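Side-chain contacts in galactose-1-phosphate uridylyltransferase (Pyrobaculum aerophilum str. IM2, PDB 6K9Z), which probably transfers a uridylyl group between UDP-glucose and galactose 1-phosphate in galactose metabolism, and binds zinc, iron and UDP: residues A[89-94]-A[100-105]; A[195-200]-A[205-210]. The protein carries 1 engineered substitution. All coordinates share one frame; numbering follows the deposited sequence.

Contact 1 (A[89-94]-A[100-105]); sequences DDLSDL and KKILTA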
loop_
_atom_site.group_PDB
_atom_site.type_symbol
_atom_site.label_atom_id
_atom_site.label_comp_id
_atom_site.label_asym_id
_atom_site.label_seq_id
_atom_site.Cartn_x
_atom_site.Cartn_y
_atom_site.Cartn_z
ATOM N N ASP A 89 6.650 7.515 24.632
ATOM C CA ASP A 89 5.614 7.124 23.634
ATOM C C ASP A 89 6.165 7.287 22.215
ATOM O O ASP A 89 5.980 6.332 21.390
ATOM C CB ASP A 89 4.309 7.910 23.757
ATOM C CG ASP A 89 3.314 7.536 22.650
ATOM O OD1 ASP A 89 2.770 6.396 22.686
ATOM O OD2 ASP A 89 3.095 8.372 21.726
ATOM N N ASP A 90 6.824 8.425 21.913
ATOM C CA ASP A 90 7.120 8.807 20.498
ATOM C C ASP A 90 8.530 9.410 20.355
ATOM O O ASP A 90 9.054 9.983 21.314
ATOM C CB ASP A 90 6.052 9.780 19.960
ATOM C CG ASP A 90 6.214 10.025 18.469
ATOM O OD1 ASP A 90 6.579 9.045 17.748
ATOM O OD2 ASP A 90 6.080 11.185 18.036
ATOM N N LEU A 91 9.067 9.390 19.149
ATOM C CA LEU A 91 10.279 10.153 18.757
ATOM C C LEU A 91 10.120 11.604 19.204
ATOM O O LEU A 91 11.062 12.190 19.751
ATOM C CB LEU A 91 10.421 10.039 17.246
ATOM C CG LEU A 91 11.638 10.707 16.637
ATOM C CD1 LEU A 91 12.924 10.082 17.169
ATOM C CD2 LEU A 91 11.539 10.563 15.125
ATOM N N SER A 92 8.926 12.180 19.030
ATOM C CA SER A 92 8.668 13.612 19.335
ATOM C C SER A 92 8.755 13.908 20.830
ATOM O O SER A 92 8.888 15.102 21.189
ATOM C CB SER A 92 7.342 14.080 18.750
ATOM O OG SER A 92 6.221 13.521 19.410
ATOM N N ASP A 93 8.756 12.893 21.699
ATOM C CA ASP A 93 8.892 13.121 23.166
ATOM C C ASP A 93 10.361 13.236 23.570
ATOM O O ASP A 93 10.631 13.670 24.691
ATOM C CB ASP A 93 8.173 12.033 23.942
ATOM C CG ASP A 93 6.689 12.055 23.661
ATOM O OD1 ASP A 93 6.064 13.084 23.979
ATOM O OD2 ASP A 93 6.154 11.054 23.146
ATOM N N LEU A 94 11.283 12.943 22.675
ATOM C CA LEU A 94 12.729 13.007 22.990
ATOM C C LEU A 94 13.236 14.437 22.812
ATOM O O LEU A 94 12.764 15.184 21.946
ATOM C CB LEU A 94 13.492 12.051 22.072
ATOM C CG LEU A 94 13.213 10.561 22.289
ATOM C CD1 LEU A 94 13.850 9.748 21.166
ATOM C CD2 LEU A 94 13.678 10.091 23.664
ATOM N N LYS A 100 18.769 14.756 17.241
ATOM C CA LYS A 100 19.972 15.085 16.437
ATOM C C LYS A 100 20.976 13.900 16.473
ATOM O O LYS A 100 21.502 13.512 15.402
ATOM C CB LYS A 100 20.540 16.435 16.884
ATOM C CG LYS A 100 21.734 16.890 16.079
ATOM C CD LYS A 100 22.302 18.242 16.577
ATOM C CE LYS A 100 23.520 18.756 15.819
ATOM N NZ LYS A 100 23.603 18.188 14.437
ATOM N N LYS A 101 21.195 13.285 17.631
ATOM C CA LYS A 101 22.145 12.144 17.748
ATOM C C LYS A 101 21.592 10.978 16.917
ATOM O O LYS A 101 22.398 10.263 16.305
ATOM C CB LYS A 101 22.339 11.712 19.202
ATOM C CG LYS A 101 23.115 12.683 20.069
ATOM C CD LYS A 101 23.136 12.241 21.522
ATOM C CE LYS A 101 23.635 13.341 22.421
ATOM N NZ LYS A 101 23.871 12.836 23.796
ATOM N N ILE A 102 20.276 10.761 16.899
ATOM C CA ILE A 102 19.691 9.643 16.094
ATOM C C ILE A 102 19.995 9.882 14.603
ATOM O O ILE A 102 20.519 8.963 13.929
ATOM C CB ILE A 102 18.172 9.487 16.293
ATOM C CG1 ILE A 102 17.823 9.143 17.742
ATOM C CG2 ILE A 102 17.616 8.501 15.315
ATOM C CD1 ILE A 102 16.372 9.434 18.072
ATOM N N LEU A 103 19.704 11.088 14.116
ATOM C CA LEU A 103 19.922 11.451 12.679
ATOM C C LEU A 103 21.406 11.335 12.328
ATOM O O LEU A 103 21.700 10.776 11.282
ATOM C CB LEU A 103 19.356 12.843 12.410
ATOM C CG LEU A 103 17.840 12.917 12.616
ATOM C CD1 LEU A 103 17.351 14.368 12.692
ATOM C CD2 LEU A 103 17.081 12.179 11.542
ATOM N N THR A 104 22.302 11.780 13.208
ATOM C CA THR A 104 23.757 11.725 13.009
ATOM C C THR A 104 24.193 10.276 12.885
ATOM O O THR A 104 24.993 10.006 11.964
ATOM C CB THR A 104 24.516 12.446 14.120
ATOM O OG1 THR A 104 24.096 13.818 14.083
ATOM C CG2 THR A 104 26.002 12.365 13.881
ATOM N N ALA A 105 23.697 9.398 13.760
ATOM C CA ALA A 105 24.081 7.969 13.735
ATOM C C ALA A 105 23.571 7.327 12.424
ATOM O O ALA A 105 24.290 6.472 11.835
ATOM C CB ALA A 105 23.551 7.240 14.929
#
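Asp90 OD2 is gripped twice by Ser92, just beside Leu91, whose side chain reaches Ile102. The hydroxyl OG of Ser92 donates to Asp90 OD2 at 2.7 Å, arriving on the anti side of the carboxylate and close to its plane. The backbone N of Ser92 donates to Asp90 OD2 at 3.2 Å from above that plane, which makes an Asx turn. The other oxygen, OD1, is bonded to Tyr247 OH on strand 247-252, so both ends of this buried carboxylate are engaged and its rotation is fixed. Backbone bonds from Asp93 N to Asp90 O and from Leu94 N to Leu91 O wind the chain into a short 3-10 turn, from which the two leucines face the helix.

This is the loop-to-helix passage of the N-terminal HIT-type half: strand 76-81 has ended, the chain turns through 89-94, and helix 96-114 follows. The meeting is wholly apolar and made by methyl ends. CD1 of Leu91 lies 3.6 Å from CD1 of Ile102, the two side chains running past each other in opposite directions. With CG anti to the backbone N (chi1 -178°), Leu91 brings CD1 up to the Ile102 methyl. The same Ile102 methyl receives Leu94 CD1 at 4.0 Å, here with the side chains crossing at about a right angle. Ile102 thus contributes one carbon to two leucines, and Val45 and Glu82 also touch its side chain.

On the helix, Lys100 O accepts from both Thr104 N and Thr104 OG1. The hydroxyl, at 2.9 Å from Lys100 O, sits above the carbonyl plane. One residue before it, Leu103 packs on Val223 and Leu226 of helix 220-240.

Contact 2 (A[195-200]-A[205-210]); sequences PFYAKW and HIYPKR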
loop_
_atom_site.group_PDB
_atom_site.type_symbol
_atom_site.label_atom_id
_atom_site.label_comp_id
_atom_site.label_asym_id
_atom_site.label_seq_id
_atom_site.Cartn_x
_atom_site.Cartn_y
_atom_site.Cartn_z
ATOM N N PRO A 195 1.199 17.829 1.158
ATOM C CA PRO A 195 1.241 17.965 -0.293
ATOM C C PRO A 195 -0.156 18.061 -0.920
ATOM O O PRO A 195 -1.127 17.501 -0.370
ATOM C CB PRO A 195 1.901 16.670 -0.764
ATOM C CG PRO A 195 1.763 15.707 0.382
ATOM C CD PRO A 195 1.728 16.551 1.637
ATOM N N PHE A 196 -0.241 18.737 -2.062
ATOM C CA PHE A 196 -1.485 18.804 -2.880
ATOM C C PHE A 196 -2.018 17.395 -3.139
ATOM O O PHE A 196 -3.223 17.143 -3.110
ATOM C CB PHE A 196 -1.240 19.525 -4.196
ATOM C CG PHE A 196 -2.502 19.743 -4.990
ATOM C CD1 PHE A 196 -3.362 20.774 -4.676
ATOM C CD2 PHE A 196 -2.803 18.955 -6.085
ATOM C CE1 PHE A 196 -4.528 20.981 -5.385
ATOM C CE2 PHE A 196 -3.968 19.180 -6.818
ATOM C CZ PHE A 196 -4.802 20.227 -6.488
ATOM N N TYR A 197 -1.097 16.472 -3.346
ATOM C CA TYR A 197 -1.327 15.052 -3.745
ATOM C C TYR A 197 -1.206 14.141 -2.515
ATOM O O TYR A 197 -0.943 12.932 -2.712
ATOM C CB TYR A 197 -0.312 14.656 -4.834
ATOM C CG TYR A 197 1.118 15.113 -4.559
ATOM C CD1 TYR A 197 1.545 16.389 -4.894
ATOM C CD2 TYR A 197 2.041 14.269 -3.932
ATOM C CE1 TYR A 197 2.833 16.820 -4.655
ATOM C CE2 TYR A 197 3.314 14.710 -3.616
ATOM C CZ TYR A 197 3.725 15.979 -4.015
ATOM O OH TYR A 197 4.975 16.420 -3.674
ATOM N N ALA A 198 -1.521 14.639 -1.310
ATOM C CA ALA A 198 -1.658 13.796 -0.096
ATOM C C ALA A 198 -2.649 12.645 -0.380
ATOM O O ALA A 198 -3.675 12.868 -1.066
ATOM C CB ALA A 198 -2.147 14.620 1.074
ATOM N N LYS A 199 -2.333 11.461 0.159
ATOM C CA LYS A 199 -3.131 10.209 0.014
ATOM C C LYS A 199 -3.620 9.679 1.356
ATOM O O LYS A 199 -4.602 8.873 1.396
ATOM C CB LYS A 199 -2.245 9.083 -0.508
ATOM C CG LYS A 199 -1.780 9.243 -1.911
ATOM C CD LYS A 199 -0.593 8.347 -2.194
ATOM C CE LYS A 199 0.147 8.920 -3.375
ATOM N NZ LYS A 199 0.539 10.334 -3.135
ATOM N N TRP A 200 -2.912 9.995 2.419
ATOM C CA TRP A 200 -3.203 9.470 3.771
ATOM C C TRP A 200 -3.869 10.562 4.617
ATOM O O TRP A 200 -3.782 11.751 4.297
ATOM C CB TRP A 200 -1.920 8.847 4.361
ATOM C CG TRP A 200 -1.372 7.794 3.451
ATOM C CD1 TRP A 200 -0.275 7.880 2.629
ATOM C CD2 TRP A 200 -1.964 6.505 3.193
ATOM N NE1 TRP A 200 -0.147 6.734 1.895
ATOM C CE2 TRP A 200 -1.145 5.867 2.240
ATOM C CE3 TRP A 200 -3.081 5.832 3.696
ATOM C CZ2 TRP A 200 -1.441 4.607 1.744
ATOM C CZ3 TRP A 200 -3.366 4.562 3.221
ATOM C CH2 TRP A 200 -2.569 3.990 2.225
ATOM N N HIS A 205 4.918 16.161 4.333
ATOM C CA HIS A 205 6.259 15.952 3.724
ATOM C C HIS A 205 7.211 17.008 4.271
ATOM O O HIS A 205 6.785 18.207 4.390
ATOM C CB HIS A 205 6.150 15.997 2.216
ATOM C CG HIS A 205 5.448 14.833 1.623
ATOM N ND1 HIS A 205 5.530 14.553 0.298
ATOM C CD2 HIS A 205 4.614 13.926 2.187
ATOM C CE1 HIS A 205 4.770 13.505 0.043
ATOM N NE2 HIS A 205 4.176 13.110 1.196
ATOM N N ILE A 206 8.422 16.599 4.610
ATOM C CA ILE A 206 9.426 17.505 5.208
ATOM C C ILE A 206 10.586 17.535 4.204
ATOM O O ILE A 206 11.320 16.510 4.033
ATOM C CB ILE A 206 9.798 17.094 6.632
ATOM C CG1 ILE A 206 8.529 16.993 7.507
ATOM C CG2 ILE A 206 10.821 18.042 7.248
ATOM C CD1 ILE A 206 8.760 16.614 8.964
ATOM N N TYR A 207 10.828 18.713 3.651
ATOM C CA TYR A 207 11.871 18.904 2.615
ATOM C C TYR A 207 12.905 19.906 3.064
ATOM O O TYR A 207 12.579 20.900 3.723
ATOM C CB TYR A 207 11.317 19.482 1.323
ATOM C CG TYR A 207 10.728 18.499 0.344
ATOM C CD1 TYR A 207 9.406 18.073 0.439
ATOM C CD2 TYR A 207 11.456 18.101 -0.756
ATOM C CE1 TYR A 207 8.861 17.226 -0.517
ATOM C CE2 TYR A 207 10.934 17.259 -1.707
ATOM C CZ TYR A 207 9.626 16.832 -1.608
ATOM O OH TYR A 207 9.148 16.001 -2.587
ATOM N N PRO A 208 14.171 19.692 2.679
ATOM C CA PRO A 208 15.181 20.724 2.901
ATOM C C PRO A 208 14.965 21.845 1.875
ATOM O O PRO A 208 14.580 21.602 0.710
ATOM C CB PRO A 208 16.495 19.958 2.689
ATOM C CG PRO A 208 16.146 18.920 1.628
ATOM C CD PRO A 208 14.686 18.565 1.895
ATOM N N LYS A 209 15.198 23.082 2.333
ATOM C CA LYS A 209 15.028 24.267 1.471
ATOM C C LYS A 209 16.164 24.292 0.438
ATOM O O LYS A 209 15.937 24.823 -0.636
ATOM C CB LYS A 209 15.008 25.519 2.347
ATOM C CG LYS A 209 13.684 25.710 3.075
ATOM C CD LYS A 209 13.720 26.817 4.125
ATOM C CE LYS A 209 12.333 27.190 4.605
ATOM N NZ LYS A 209 12.343 28.453 5.391
ATOM N N ARG A 210 17.355 23.839 0.811
ATOM C CA ARG A 210 18.471 23.660 -0.137
ATOM C C ARG A 210 18.279 22.325 -0.843
ATOM O O ARG A 210 17.805 21.397 -0.198
ATOM C CB ARG A 210 19.826 23.806 0.563
ATOM C CG ARG A 210 20.221 25.264 0.745
ATOM C CD ARG A 210 21.617 25.347 1.331
ATOM N NE ARG A 210 21.417 25.095 2.755
ATOM C CZ ARG A 210 22.317 25.277 3.716
ATOM N NH1 ARG A 210 21.973 25.033 4.972
ATOM N NH2 ARG A 210 23.542 25.691 3.415
HETATM O O HOH W 1 6.632 14.949 -2.246
#
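Pro195 points CG at one face of the His205 imidazole, 3.6 Å from the ring centroid and 9° off its normal, a CH-pi contact, with CD beside it. The two residues belong to a beta hairpin in the C-terminal part of the nine-stranded half-barrel sheet: strands 190-193 and 202-208 pair antiparallel, and 195-200 lies in the loop joining them. Pro195 also serves its own segment, for its CB sits 3.7 Å above the Tyr197 ring, over the centre. The proline is therefore in touch with both aromatic groups, while Tyr197 CE2 approaches His205 CE1 obliquely at 4.1 Å.

One water ties the polar ends together. It lies 2.6 Å from Tyr197 OH, 2.8 Å from His205 ND1 and 2.7 Å from Tyr207 OH, in the plane of all three rings at their edges. The imidazole is held at its other nitrogen too, NE2 being hydrogen-bonded to Glu203 OE2, which fixes the flip of the ring. Replacing His205 by alanine removes the imidazole, and is likely to leave Glu203 OE2 without its NE2 partner, the water with one anchor fewer and a gap beside Pro195 CG.

Behind this shell lies the iron site, for His205 packs on Glu268 and Tyr207 stacks on His266, both iron ligands. Tyr207 OH has a second partner in His172 ND1.

What presents Tyr197 is a type I turn from Pro195 to Ala198, closed by Ala198 N to Pro195 O. Tyr197 CG lies between its backbone N and carbonyl carbon (chi1 44°), which brings the phenol ring against Pro195 CB. Lys199, salt-bridged to Asp6 of the second subunit, curls back so that its NZ donates to Tyr197 O at 3.0 Å, nearly in line with the carbonyl bond.

Overall arrangement
Contact 1 closes before contact 2 opens along the chain, and the two lie in different halves of the protein, the N-terminal and C-terminal HIT-family regions. Their centres are 21 Å apart and their nearest atoms about 9 Å, without touching. The nine-stranded antiparallel sheet connects them: strand 202-208 of contact 2 is part of it, whereas contact 1 packs beside strand 121-128. Helix 220-240 packs against residues of both contacts, and one continuous sheet thus carries both metal-bearing halves. The side chain of Ile102 is about 9 Å from that of Phe140, the engineered residue at the predicted uridylylated-histidine position; contact 2 adjoins the iron site and the subunit interface.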